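Local coordinates for protein transferrin (Manduca sexta, PDB 6WB6) that transports iron, binding a single ferric ion per molecule in association with a carbonate anion, at residues P55-D60 with F374-R379; A270-G275 with N334-T339; E427-L432 with A583-W588; T434-V439 with F543-D548. All coordinates share one frame; numbering follows the deposited sequence.

Interaction 1 of 4, residues P55-D60 with F374-R379; sequences PVDPED and FSRDIR
R376 reaches across to D57 and D60 in a salt-bridge network, a compact example of how one arginine can tie together the two transferrin-like halves of a chain. From CB the chain runs through CG and then bends (chi2 -79°), which puts CD beside E59, 4.0 Å from its CB. R376 NE lies 3.5 Å from E59 CB, which covers the rim of one guanidinium face. The E59 carboxylate stacks nearly parallel to the guanidinium, yet no N-H points at it: E59 OE1 stays 4.3 Å from R376 NH1, an electrostatic neighbour only. At the tip NH2 does most of the work. It meets the anti lone pair of D57 OD2 at 3.0 Å, in the guanidinium plane, and gives its other bond to D60 OD1 at 3.0 Å, this oxygen being approached from above its carboxylate plane. NH1 adds a weak bond to D57 OD2. D57 is a predicted iron ligand, although the ferric ion here is held by Y90 and Y204; D57 OD1 bonds to Q274. R39 is a second partner for D60. A water accepts from R376 NE at 2.7 Å and donates to both D60 OD1 and S375 OG, whose own bond runs back to F372 O.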
loop_
_atom_site.group_PDB
_atom_site.type_symbol
_atom_site.label_atom_id
_atom_site.label_comp_id
_atom_site.label_asym_id
_atom_site.label_seq_id
_atom_site.Cartn_x
_atom_site.Cartn_y
_atom_site.Cartn_z
ATOM N N PRO A 55 -5.211 -13.262 16.513
ATOM C CA PRO A 55 -6.390 -12.767 15.797
ATOM C C PRO A 55 -6.157 -12.721 14.290
ATOM O O PRO A 55 -5.066 -12.401 13.818
ATOM C CB PRO A 55 -6.577 -11.358 16.379
ATOM C CG PRO A 55 -5.188 -10.971 16.810
ATOM C CD PRO A 55 -4.616 -12.219 17.368
ATOM N N VAL A 56 -7.203 -13.021 13.534
ATOM C CA VAL A 56 -7.111 -13.139 12.085
ATOM C C VAL A 56 -8.349 -12.520 11.448
ATOM O O VAL A 56 -9.469 -12.709 11.935
ATOM C CB VAL A 56 -6.983 -14.615 11.647
ATOM C CG1 VAL A 56 -5.555 -15.164 11.859
ATOM C CG2 VAL A 56 -7.998 -15.448 12.383
ATOM N N ASP A 57 -8.148 -11.795 10.350
ATOM C CA ASP A 57 -9.221 -11.586 9.400
ATOM C C ASP A 57 -9.374 -12.845 8.546
ATOM O O ASP A 57 -8.469 -13.679 8.502
ATOM C CB ASP A 57 -8.935 -10.376 8.510
ATOM C CG ASP A 57 -8.731 -9.079 9.295
ATOM O OD1 ASP A 57 -9.386 -8.851 10.344
ATOM O OD2 ASP A 57 -7.918 -8.264 8.833
ATOM N N PRO A 58 -10.506 -12.994 7.846
ATOM C CA PRO A 58 -10.659 -14.125 6.909
ATOM C C PRO A 58 -9.525 -14.229 5.888
ATOM O O PRO A 58 -9.065 -15.326 5.551
ATOM C CB PRO A 58 -12.012 -13.813 6.245
ATOM C CG PRO A 58 -12.727 -12.897 7.217
ATOM C CD PRO A 58 -11.633 -12.044 7.748
ATOM N N GLU A 59 -9.057 -13.091 5.394
ATOM C CA GLU A 59 -7.887 -13.078 4.531
ATOM C C GLU A 59 -6.674 -13.737 5.208
ATOM O O GLU A 59 -5.865 -14.388 4.541
ATOM C CB GLU A 59 -7.577 -11.630 4.123
ATOM C CG GLU A 59 -8.615 -10.962 3.186
ATOM C CD GLU A 59 -9.743 -10.218 3.950
ATOM O OE1 GLU A 59 -9.997 -10.566 5.109
ATOM O OE2 GLU A 59 -10.358 -9.277 3.404
ATOM N N ASP A 60 -6.520 -13.563 6.530
ATOM C CA ASP A 60 -5.389 -14.162 7.238
ATOM C C ASP A 60 -5.566 -15.676 7.397
ATOM O O ASP A 60 -4.597 -16.440 7.295
ATOM C CB ASP A 60 -5.209 -13.483 8.606
ATOM C CG ASP A 60 -4.983 -11.977 8.505
ATOM O OD1 ASP A 60 -4.171 -11.512 7.669
ATOM O OD2 ASP A 60 -5.645 -11.243 9.263
ATOM N N PHE A 374 -1.796 -11.539 -2.220
ATOM C CA PHE A 374 -2.809 -12.353 -2.871
ATOM C C PHE A 374 -4.027 -12.522 -1.979
ATOM O O PHE A 374 -5.161 -12.364 -2.427
ATOM C CB PHE A 374 -2.253 -13.715 -3.233
ATOM C CG PHE A 374 -3.233 -14.574 -3.927
ATOM C CD1 PHE A 374 -3.433 -14.441 -5.281
ATOM C CD2 PHE A 374 -3.947 -15.525 -3.234
ATOM C CE1 PHE A 374 -4.325 -15.222 -5.944
ATOM C CE2 PHE A 374 -4.852 -16.325 -3.895
ATOM C CZ PHE A 374 -5.036 -16.172 -5.258
ATOM N N SER A 375 -3.811 -12.873 -0.710
ATOM C CA SER A 375 -4.929 -13.043 0.204
ATOM C C SER A 375 -5.724 -11.756 0.375
ATOM O O SER A 375 -6.859 -11.808 0.849
ATOM C CB SER A 375 -4.433 -13.525 1.573
ATOM O OG SER A 375 -3.595 -12.557 2.162
ATOM N N ARG A 376 -5.143 -10.607 0.034
ATOM C CA ARG A 376 -5.789 -9.313 0.201
ATOM C C ARG A 376 -6.306 -8.747 -1.120
ATOM O O ARG A 376 -6.468 -7.529 -1.246
ATOM C CB ARG A 376 -4.819 -8.337 0.844
ATOM C CG ARG A 376 -4.480 -8.669 2.302
ATOM C CD ARG A 376 -5.588 -8.238 3.254
ATOM N NE ARG A 376 -5.447 -8.889 4.560
ATOM C CZ ARG A 376 -6.125 -8.543 5.652
ATOM N NH1 ARG A 376 -6.987 -7.539 5.613
ATOM N NH2 ARG A 376 -5.918 -9.194 6.791
ATOM N N ASP A 377 -6.515 -9.611 -2.111
ATOM C CA ASP A 377 -7.183 -9.281 -3.365
ATOM C C ASP A 377 -6.394 -8.299 -4.223
ATOM O O ASP A 377 -6.978 -7.583 -5.047
ATOM C CB ASP A 377 -8.597 -8.736 -3.136
ATOM C CG ASP A 377 -9.469 -8.898 -4.391
ATOM O OD1 ASP A 377 -9.576 -10.043 -4.868
ATOM O OD2 ASP A 377 -9.971 -7.898 -4.931
ATOM N N ILE A 378 -5.072 -8.262 -4.066
ATOM C CA ILE A 378 -4.216 -7.425 -4.904
ATOM C C ILE A 378 -3.732 -8.291 -6.051
ATOM O O ILE A 378 -3.320 -9.433 -5.831
ATOM C CB ILE A 378 -3.046 -6.849 -4.107
ATOM C CG1 ILE A 378 -3.578 -5.975 -2.978
ATOM C CG2 ILE A 378 -2.079 -6.066 -5.002
ATOM C CD1 ILE A 378 -2.449 -5.373 -2.144
ATOM N N ARG A 379 -3.857 -7.769 -7.281
ATOM C CA ARG A 379 -3.605 -8.507 -8.520
ATOM C C ARG A 379 -2.954 -7.513 -9.475
ATOM O O ARG A 379 -3.454 -6.380 -9.623
ATOM C CB ARG A 379 -4.875 -9.079 -9.144
ATOM C CG ARG A 379 -5.640 -10.032 -8.257
ATOM C CD ARG A 379 -4.942 -11.364 -8.121
ATOM N NE ARG A 379 -5.795 -12.330 -7.443
ATOM C CZ ARG A 379 -5.971 -12.402 -6.121
ATOM N NH1 ARG A 379 -5.341 -11.557 -5.308
ATOM N NH2 ARG A 379 -6.779 -13.334 -5.617
HETATM O O HOH W 1 -3.995 -11.160 4.710
#

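Interaction 2 of 4, residues A270-G275 with N334-T339; sequences ARPWQG and NKANYT. With NAG (2-acetamido-2-deoxy-beta-D-glucopyranose), chain C.
A270 and A336 supply the backbone link of this contact, with A270 N donating to A336 O at 2.9 Å, nearly straight and in the carbonyl plane. The acceptor sits just before N337, whose positive phi completes the Schellman motif closing the preceding helix. Apolar packing follows from the same approach: A336 CB rests 3.7 Å from P272 CG and also lies close to A270 O. The aromatic element is a CH-pi contact. Y338 holds CG anti to its backbone N (chi1 -161°), and P272 CD stands over one ring face, 3.7 Å from the Y338 ring centroid and shifted toward the rim. Polar ends are joined through solvent: one water donates to Y338 OH at 3.1 Å and accepts from R271 NE at 3.0 Å, while the phenol also bonds to N121. The covalent element is the N-glycan, linked from N337 ND2 to C1 of the sugar, with its acetamido methyl C8 coming 3.5 Å from K335 O; ND2 further bonds to W268 O. The extended R271 side chain bonds Y90 OH and lines one carbonate pocket, while Y338, through N121 and the water on R271 NE, stands behind the iron-carbonate site that defines transferrins.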
loop_
_atom_site.group_PDB
_atom_site.type_symbol
_atom_site.label_atom_id
_atom_site.label_comp_id
_atom_site.label_asym_id
_atom_site.label_seq_id
_atom_site.Cartn_x
_atom_site.Cartn_y
_atom_site.Cartn_z
ATOM N N ALA A 270 -20.987 -14.531 1.645
ATOM C CA ALA A 270 -20.935 -13.712 2.842
ATOM C C ALA A 270 -19.489 -13.384 3.182
ATOM O O ALA A 270 -18.579 -14.140 2.881
ATOM C CB ALA A 270 -21.584 -14.423 4.030
ATOM N N ARG A 271 -19.281 -12.240 3.790
ATOM C CA ARG A 271 -17.998 -11.982 4.418
ATOM C C ARG A 271 -17.979 -12.650 5.787
ATOM O O ARG A 271 -18.840 -12.347 6.630
ATOM C CB ARG A 271 -17.750 -10.503 4.541
ATOM C CG ARG A 271 -16.384 -10.171 5.028
ATOM C CD ARG A 271 -16.247 -8.700 5.020
ATOM N NE ARG A 271 -14.902 -8.276 5.358
ATOM C CZ ARG A 271 -14.552 -7.004 5.465
ATOM N NH1 ARG A 271 -15.443 -6.038 5.238
ATOM N NH2 ARG A 271 -13.322 -6.701 5.798
ATOM N N PRO A 272 -17.070 -13.586 6.038
ATOM C CA PRO A 272 -17.038 -14.235 7.344
ATOM C C PRO A 272 -16.554 -13.268 8.404
ATOM O O PRO A 272 -15.867 -12.288 8.112
ATOM C CB PRO A 272 -16.039 -15.384 7.154
ATOM C CG PRO A 272 -15.735 -15.429 5.674
ATOM C CD PRO A 272 -15.935 -14.035 5.201
ATOM N N TRP A 273 -16.960 -13.546 9.638
ATOM C CA TRP A 273 -16.449 -12.815 10.788
ATOM C C TRP A 273 -14.956 -13.015 10.936
ATOM O O TRP A 273 -14.415 -14.074 10.621
ATOM C CB TRP A 273 -17.085 -13.313 12.072
ATOM C CG TRP A 273 -18.547 -13.079 12.238
ATOM C CD1 TRP A 273 -19.508 -14.025 12.279
ATOM C CD2 TRP A 273 -19.198 -11.822 12.441
ATOM N NE1 TRP A 273 -20.733 -13.447 12.489
ATOM C CE2 TRP A 273 -20.571 -12.090 12.593
ATOM C CE3 TRP A 273 -18.758 -10.497 12.497
ATOM C CZ2 TRP A 273 -21.515 -11.080 12.805
ATOM C CZ3 TRP A 273 -19.703 -9.483 12.704
ATOM C CH2 TRP A 273 -21.066 -9.786 12.856
ATOM N N GLN A 274 -14.307 -12.013 11.509
ATOM C CA GLN A 274 -12.965 -12.197 12.011
ATOM C C GLN A 274 -13.016 -13.018 13.290
ATOM O O GLN A 274 -14.087 -13.265 13.865
ATOM C CB GLN A 274 -12.301 -10.866 12.326
ATOM C CG GLN A 274 -12.495 -9.784 11.326
ATOM C CD GLN A 274 -12.576 -8.464 12.019
ATOM O OE1 GLN A 274 -13.405 -8.278 12.899
ATOM N NE2 GLN A 274 -11.685 -7.551 11.663
ATOM N N GLY A 275 -11.836 -13.417 13.760
ATOM C CA GLY A 275 -11.759 -14.123 15.026
ATOM C C GLY A 275 -10.347 -14.510 15.410
ATOM O O GLY A 275 -9.396 -13.785 15.113
ATOM N N ASN A 334 -14.883 -21.613 3.215
ATOM C CA ASN A 334 -15.750 -22.274 2.252
ATOM C C ASN A 334 -17.220 -22.028 2.560
ATOM O O ASN A 334 -18.007 -21.766 1.652
ATOM C CB ASN A 334 -15.483 -23.771 2.235
ATOM C CG ASN A 334 -14.303 -24.147 1.361
ATOM O OD1 ASN A 334 -13.671 -23.298 0.721
ATOM N ND2 ASN A 334 -14.003 -25.431 1.333
ATOM N N LYS A 335 -17.622 -22.136 3.824
ATOM C CA LYS A 335 -19.057 -22.133 4.067
ATOM C C LYS A 335 -19.661 -20.746 3.891
ATOM O O LYS A 335 -20.892 -20.584 3.985
ATOM C CB LYS A 335 -19.365 -22.683 5.467
ATOM C CG LYS A 335 -18.744 -21.902 6.620
ATOM C CD LYS A 335 -19.040 -22.561 7.955
ATOM C CE LYS A 335 -18.496 -21.757 9.103
ATOM N NZ LYS A 335 -19.229 -20.469 9.310
ATOM N N ALA A 336 -18.821 -19.750 3.637
ATOM C CA ALA A 336 -19.276 -18.426 3.293
ATOM C C ALA A 336 -19.246 -18.198 1.792
ATOM O O ALA A 336 -19.675 -17.135 1.339
ATOM C CB ALA A 336 -18.418 -17.377 3.992
ATOM N N ASN A 337 -18.797 -19.200 1.023
ATOM C CA ASN A 337 -18.390 -19.036 -0.373
ATOM C C ASN A 337 -17.285 -17.996 -0.516
ATOM O O ASN A 337 -17.164 -17.334 -1.544
ATOM C CB ASN A 337 -19.568 -18.661 -1.265
ATOM C CG ASN A 337 -20.595 -19.772 -1.361
ATOM O OD1 ASN A 337 -20.266 -20.953 -1.254
ATOM N ND2 ASN A 337 -21.842 -19.403 -1.565
ATOM N N TYR A 338 -16.471 -17.827 0.513
ATOM C CA TYR A 338 -15.535 -16.717 0.504
ATOM C C TYR A 338 -14.147 -17.119 0.034
ATOM O O TYR A 338 -13.344 -16.240 -0.275
ATOM C CB TYR A 338 -15.470 -16.081 1.904
ATOM C CG TYR A 338 -14.915 -14.687 1.905
ATOM C CD1 TYR A 338 -15.667 -13.630 1.437
ATOM C CD2 TYR A 338 -13.640 -14.427 2.378
ATOM C CE1 TYR A 338 -15.177 -12.351 1.448
ATOM C CE2 TYR A 338 -13.128 -13.142 2.381
ATOM C CZ TYR A 338 -13.919 -12.106 1.921
ATOM O OH TYR A 338 -13.436 -10.830 1.897
ATOM N N THR A 339 -13.831 -18.412 -0.010
ATOM C CA THR A 339 -12.544 -18.802 -0.586
ATOM C C THR A 339 -12.502 -18.423 -2.060
ATOM O O THR A 339 -11.497 -17.892 -2.548
ATOM C CB THR A 339 -12.310 -20.303 -0.409
ATOM O OG1 THR A 339 -12.645 -20.698 0.924
ATOM C CG2 THR A 339 -10.838 -20.642 -0.691
HETATM C C1 NAG C . -22.820 -20.439 -1.690
HETATM C C2 NAG C . -24.129 -20.033 -1.038
HETATM C C3 NAG C . -25.316 -20.942 -1.379
HETATM C C4 NAG C . -25.348 -21.362 -2.852
HETATM C C5 NAG C . -23.954 -21.641 -3.412
HETATM C C6 NAG C . -24.006 -21.668 -4.922
HETATM C C7 NAG C . -23.670 -18.853 1.072
HETATM C C8 NAG C . -23.666 -19.033 2.559
HETATM N N2 NAG C . -23.933 -19.971 0.397
HETATM O O3 NAG C . -26.498 -20.193 -1.060
HETATM O O4 NAG C . -26.035 -22.606 -3.051
HETATM O O5 NAG C . -23.005 -20.630 -3.080
HETATM O O6 NAG C . -24.528 -20.404 -5.315
HETATM O O7 NAG C . -23.464 -17.765 0.551
HETATM O O HOH W 2 -12.811 -10.346 4.886
#

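Interaction 3 of 4, residues E427-L432 with A583-W588; sequences EVYGEL and APSRTW
E427 opens the contact with both backbone polar atoms engaged, its N donating to R586 O at 2.9 Å and its O accepting from S585 OG at 2.7 Å. Its side chain, extended beyond CG, runs alongside that of R586 and points the same way. E427 CG packs 3.6 Å from W588 CH2, and OE2 reaches the rim of that indole close to its plane. The carboxylate serves other donors: N633 N bonds to OE2, and Y429 OH bonds to OE1 at a very short, doubtful length, while R586 takes D408 as its own salt-bridge mate. An alanine here would probably leave N633 N without its acceptor and open a gap beside the W588 rim. Two residues on, the Y429 ring turns its edge to S585, with Y429 CE2 3.4 Å from S585 CB. Strand 422-428 lies between strands 587-590 and 638-641 of a four-stranded antiparallel sheet, and A583 and P584, just before strand 587-590, rest on F467 of helix 467-479.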
loop_
_atom_site.group_PDB
_atom_site.type_symbol
_atom_site.label_atom_id
_atom_site.label_comp_id
_atom_site.label_asym_id
_atom_site.label_seq_id
_atom_site.Cartn_x
_atom_site.Cartn_y
_atom_site.Cartn_z
ATOM N N GLU A 427 10.800 5.008 -4.084
ATOM C CA GLU A 427 10.512 5.250 -2.681
ATOM C C GLU A 427 10.306 6.728 -2.413
ATOM O O GLU A 427 10.925 7.592 -3.040
ATOM C CB GLU A 427 11.645 4.727 -1.790
ATOM C CG GLU A 427 11.634 3.233 -1.673
ATOM C CD GLU A 427 12.663 2.667 -0.710
ATOM O OE1 GLU A 427 13.579 3.396 -0.270
ATOM O OE2 GLU A 427 12.560 1.471 -0.437
ATOM N N VAL A 428 9.388 7.014 -1.505
ATOM C CA VAL A 428 9.258 8.354 -0.964
ATOM C C VAL A 428 9.465 8.281 0.542
ATOM O O VAL A 428 9.282 7.240 1.176
ATOM C CB VAL A 428 7.902 9.005 -1.309
ATOM C CG1 VAL A 428 7.836 9.285 -2.786
ATOM C CG2 VAL A 428 6.742 8.150 -0.844
ATOM N N TYR A 429 9.834 9.419 1.114
ATOM C CA TYR A 429 10.313 9.459 2.484
ATOM C C TYR A 429 9.674 10.619 3.238
ATOM O O TYR A 429 8.987 11.466 2.667
ATOM C CB TYR A 429 11.830 9.571 2.510
ATOM C CG TYR A 429 12.514 8.555 1.655
ATOM C CD1 TYR A 429 12.573 7.231 2.043
ATOM C CD2 TYR A 429 13.102 8.914 0.455
ATOM C CE1 TYR A 429 13.212 6.288 1.272
ATOM C CE2 TYR A 429 13.751 7.964 -0.331
ATOM C CZ TYR A 429 13.797 6.659 0.090
ATOM O OH TYR A 429 14.410 5.687 -0.652
ATOM N N GLY A 430 9.894 10.628 4.548
ATOM C CA GLY A 430 9.392 11.701 5.385
ATOM C C GLY A 430 7.895 11.674 5.601
ATOM O O GLY A 430 7.171 10.845 5.028
ATOM N N GLU A 431 7.419 12.589 6.455
ATOM C CA GLU A 431 5.988 12.756 6.671
ATOM C C GLU A 431 5.289 13.337 5.449
ATOM O O GLU A 431 4.085 13.115 5.266
ATOM C CB GLU A 431 5.752 13.651 7.887
ATOM N N LEU A 432 6.026 14.049 4.601
ATOM C CA LEU A 432 5.517 14.602 3.354
ATOM C C LEU A 432 5.549 13.607 2.193
ATOM O O LEU A 432 5.124 13.963 1.089
ATOM C CB LEU A 432 6.327 15.851 2.993
ATOM C CG LEU A 432 6.293 16.943 4.070
ATOM C CD1 LEU A 432 7.692 17.437 4.417
ATOM C CD2 LEU A 432 5.414 18.099 3.620
ATOM N N ALA A 583 16.589 13.978 -5.736
ATOM C CA ALA A 583 17.560 12.920 -5.554
ATOM C C ALA A 583 16.964 11.590 -5.969
ATOM O O ALA A 583 15.824 11.288 -5.598
ATOM C CB ALA A 583 18.010 12.857 -4.098
ATOM N N PRO A 584 17.665 10.764 -6.740
ATOM C CA PRO A 584 17.123 9.434 -7.034
ATOM C C PRO A 584 17.024 8.637 -5.748
ATOM O O PRO A 584 17.997 8.507 -5.009
ATOM C CB PRO A 584 18.138 8.840 -8.020
ATOM C CG PRO A 584 19.384 9.596 -7.769
ATOM C CD PRO A 584 18.984 10.972 -7.353
ATOM N N SER A 585 15.820 8.159 -5.457
ATOM C CA SER A 585 15.570 7.262 -4.340
ATOM C C SER A 585 15.545 5.848 -4.881
ATOM O O SER A 585 15.415 5.644 -6.086
ATOM C CB SER A 585 14.231 7.557 -3.655
ATOM O OG SER A 585 13.152 7.009 -4.390
ATOM N N ARG A 586 15.665 4.867 -3.989
ATOM C CA ARG A 586 15.552 3.492 -4.443
ATOM C C ARG A 586 14.398 3.400 -5.431
ATOM O O ARG A 586 13.281 3.829 -5.135
ATOM C CB ARG A 586 15.316 2.538 -3.281
ATOM C CG ARG A 586 14.973 1.153 -3.720
ATOM C CD ARG A 586 15.087 0.153 -2.572
ATOM N NE ARG A 586 16.463 0.019 -2.119
ATOM C CZ ARG A 586 16.847 -0.707 -1.068
ATOM N NH1 ARG A 586 15.971 -1.394 -0.344
ATOM N NH2 ARG A 586 18.120 -0.751 -0.741
ATOM N N THR A 587 14.687 2.843 -6.605
ATOM C CA THR A 587 13.802 2.855 -7.766
ATOM C C THR A 587 13.679 1.456 -8.341
ATOM O O THR A 587 14.685 0.749 -8.475
ATOM C CB THR A 587 14.345 3.738 -8.856
ATOM O OG1 THR A 587 14.439 5.082 -8.388
ATOM C CG2 THR A 587 13.455 3.677 -10.041
ATOM N N TRP A 588 12.462 1.074 -8.716
ATOM C CA TRP A 588 12.222 -0.190 -9.393
ATOM C C TRP A 588 12.108 0.062 -10.885
ATOM O O TRP A 588 11.403 0.987 -11.319
ATOM C CB TRP A 588 10.977 -0.894 -8.840
ATOM C CG TRP A 588 11.256 -1.405 -7.459
ATOM C CD1 TRP A 588 11.529 -2.682 -7.102
ATOM C CD2 TRP A 588 11.293 -0.626 -6.235
ATOM N NE1 TRP A 588 11.740 -2.763 -5.742
ATOM C CE2 TRP A 588 11.615 -1.512 -5.191
ATOM C CE3 TRP A 588 11.085 0.727 -5.929
ATOM C CZ2 TRP A 588 11.747 -1.091 -3.863
ATOM C CZ3 TRP A 588 11.203 1.141 -4.596
ATOM C CH2 TRP A 588 11.544 0.240 -3.592
#

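Interaction 4 of 4, residues T434-V439 with F543-D548; sequences TPNYAV and FVSSAD
The amide of N436 and the ring of F543 are the flat groups at the two ends of this contact. N436 OD1 approaches A547 CB at 3.6 Å and accepts a bond from a water that is also hydrogen-bonded to S546 OG. V439 O comes to the F543 ring obliquely, and the ring of H461 meets it at an inclined angle. Between them, S546 grips Y437 twice. Its OG, set between its own backbone N and carbonyl carbon, accepts from Y437 N at 2.9 Å in an almost linear bond, while S546 N donates to Y437 O. The backbones illustrate antiparallel pairing within a mixed sheet of the second transferrin-like half: A438 and S545 form a non-hydrogen-bonded pair, V439 and V544 a hydrogen-bonded one, with V439 N to V544 O at 3.0 Å. The strand then ends in an ST turn, S545 OG accepting from A547 N at 2.8 Å. An alanine in place of S545 would probably leave A547 N without that acceptor and free the turn to shift. A438 and S545 face helix 467-479. On the other side of the sheet V439 CG2 lies 4.2 Å from V544 CG2, and F575 packs on V439 and S546. F543 CA adds a CA-H...O contact to V439 O at 3.4 Å.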
loop_
_atom_site.group_PDB
_atom_site.type_symbol
_atom_site.label_atom_id
_atom_site.label_comp_id
_atom_site.label_asym_id
_atom_site.label_seq_id
_atom_site.Cartn_x
_atom_site.Cartn_y
_atom_site.Cartn_z
ATOM N N THR A 434 7.888 12.054 0.029
ATOM C CA THR A 434 8.609 12.848 -0.950
ATOM C C THR A 434 9.966 12.188 -1.160
ATOM O O THR A 434 10.537 11.702 -0.177
ATOM C CB THR A 434 8.758 14.254 -0.368
ATOM O OG1 THR A 434 7.585 15.037 -0.652
ATOM C CG2 THR A 434 9.951 14.918 -0.875
ATOM N N PRO A 435 10.515 12.136 -2.377
ATOM C CA PRO A 435 11.909 11.682 -2.497
ATOM C C PRO A 435 12.816 12.654 -1.770
ATOM O O PRO A 435 12.412 13.764 -1.438
ATOM C CB PRO A 435 12.176 11.689 -4.001
ATOM C CG PRO A 435 10.820 11.794 -4.640
ATOM C CD PRO A 435 9.968 12.532 -3.688
ATOM N N ASN A 436 14.046 12.226 -1.504
ATOM C CA ASN A 436 15.041 13.173 -1.024
ATOM C C ASN A 436 15.364 14.173 -2.122
ATOM O O ASN A 436 15.231 13.877 -3.312
ATOM C CB ASN A 436 16.313 12.459 -0.600
ATOM C CG ASN A 436 16.103 11.587 0.616
ATOM O OD1 ASN A 436 15.468 12.001 1.590
ATOM N ND2 ASN A 436 16.586 10.357 0.542
ATOM N N TYR A 437 15.796 15.361 -1.712
ATOM C CA TYR A 437 16.298 16.371 -2.629
ATOM C C TYR A 437 17.719 16.766 -2.264
ATOM O O TYR A 437 18.062 16.908 -1.083
ATOM C CB TYR A 437 15.421 17.617 -2.620
ATOM C CG TYR A 437 14.112 17.411 -3.332
ATOM C CD1 TYR A 437 13.174 16.512 -2.847
ATOM C CD2 TYR A 437 13.822 18.093 -4.491
ATOM C CE1 TYR A 437 11.981 16.320 -3.504
ATOM C CE2 TYR A 437 12.635 17.909 -5.149
ATOM C CZ TYR A 437 11.719 17.024 -4.653
ATOM O OH TYR A 437 10.524 16.838 -5.298
ATOM N N ALA A 438 18.533 16.953 -3.288
ATOM C CA ALA A 438 19.795 17.647 -3.101
ATOM C C ALA A 438 19.515 19.134 -2.950
ATOM O O ALA A 438 18.858 19.746 -3.803
ATOM C CB ALA A 438 20.732 17.393 -4.279
ATOM N N VAL A 439 19.985 19.726 -1.861
ATOM C CA VAL A 439 19.699 21.127 -1.599
ATOM C C VAL A 439 21.002 21.861 -1.360
ATOM O O VAL A 439 22.084 21.270 -1.328
ATOM C CB VAL A 439 18.736 21.339 -0.418
ATOM C CG1 VAL A 439 17.518 20.461 -0.595
ATOM C CG2 VAL A 439 19.414 21.069 0.919
ATOM N N PHE A 543 26.233 21.862 -0.072
ATOM C CA PHE A 543 25.458 20.951 -0.923
ATOM C C PHE A 543 25.338 19.622 -0.187
ATOM O O PHE A 543 26.270 18.805 -0.164
ATOM C CB PHE A 543 26.098 20.762 -2.291
ATOM C CG PHE A 543 26.335 22.044 -3.013
ATOM C CD1 PHE A 543 25.349 22.589 -3.827
ATOM C CD2 PHE A 543 27.532 22.729 -2.859
ATOM C CE1 PHE A 543 25.559 23.792 -4.478
ATOM C CE2 PHE A 543 27.742 23.940 -3.502
ATOM C CZ PHE A 543 26.758 24.465 -4.313
ATOM N N VAL A 544 24.173 19.410 0.404
ATOM C CA VAL A 544 23.886 18.239 1.211
ATOM C C VAL A 544 22.569 17.673 0.711
ATOM O O VAL A 544 21.937 18.234 -0.175
ATOM C CB VAL A 544 23.832 18.595 2.702
ATOM C CG1 VAL A 544 25.223 19.045 3.160
ATOM C CG2 VAL A 544 22.800 19.705 2.954
ATOM N N SER A 545 22.181 16.534 1.256
ATOM C CA SER A 545 20.868 15.993 0.983
ATOM C C SER A 545 19.871 16.623 1.929
ATOM O O SER A 545 20.206 16.959 3.062
ATOM C CB SER A 545 20.818 14.480 1.177
ATOM O OG SER A 545 19.450 14.073 1.305
ATOM N N SER A 546 18.620 16.712 1.479
ATOM C CA SER A 546 17.550 17.131 2.382
ATOM C C SER A 546 17.427 16.191 3.579
ATOM O O SER A 546 17.048 16.623 4.674
ATOM C CB SER A 546 16.231 17.202 1.622
ATOM O OG SER A 546 15.895 15.944 1.107
ATOM N N ALA A 547 17.781 14.917 3.397
ATOM C CA ALA A 547 17.738 13.956 4.500
ATOM C C ALA A 547 18.662 14.332 5.659
ATOM O O ALA A 547 18.460 13.852 6.777
ATOM C CB ALA A 547 18.095 12.562 3.971
ATOM N N ASP A 548 19.662 15.171 5.426
ATOM C CA ASP A 548 20.642 15.537 6.441
ATOM C C ASP A 548 20.401 16.923 7.016
ATOM O O ASP A 548 21.285 17.463 7.692
ATOM C CB ASP A 548 22.059 15.488 5.862
ATOM C CG ASP A 548 22.631 14.074 5.808
ATOM O OD1 ASP A 548 22.012 13.134 6.360
ATOM O OD2 ASP A 548 23.714 13.907 5.203
HETATM O O HOH W 3 14.140 14.081 2.509
#

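Overall arrangement
The four contacts fall into two touching pairs. Interactions 1 and 2, with centres about 11 Å apart, meet where V56 N approaches G275 O; interactions 3 and 4, about 10 Å apart between centres, share the chain passing from strand 422-428 to strand 437-443 and meet again at A583 and N436. The pairs stand well separated, the centres of interactions 2 and 4 being about 48 Å apart. Interaction 1 alone bridges the two transferrin-like halves, and its chemistry is charged though buried. Interactions 2 and 3 are also buried but mix backbone bonding with ring packing; only interaction 2 reaches the carbonate pocket. Interaction 4, partly buried, relies on regular strand pairing and serine hydroxyls.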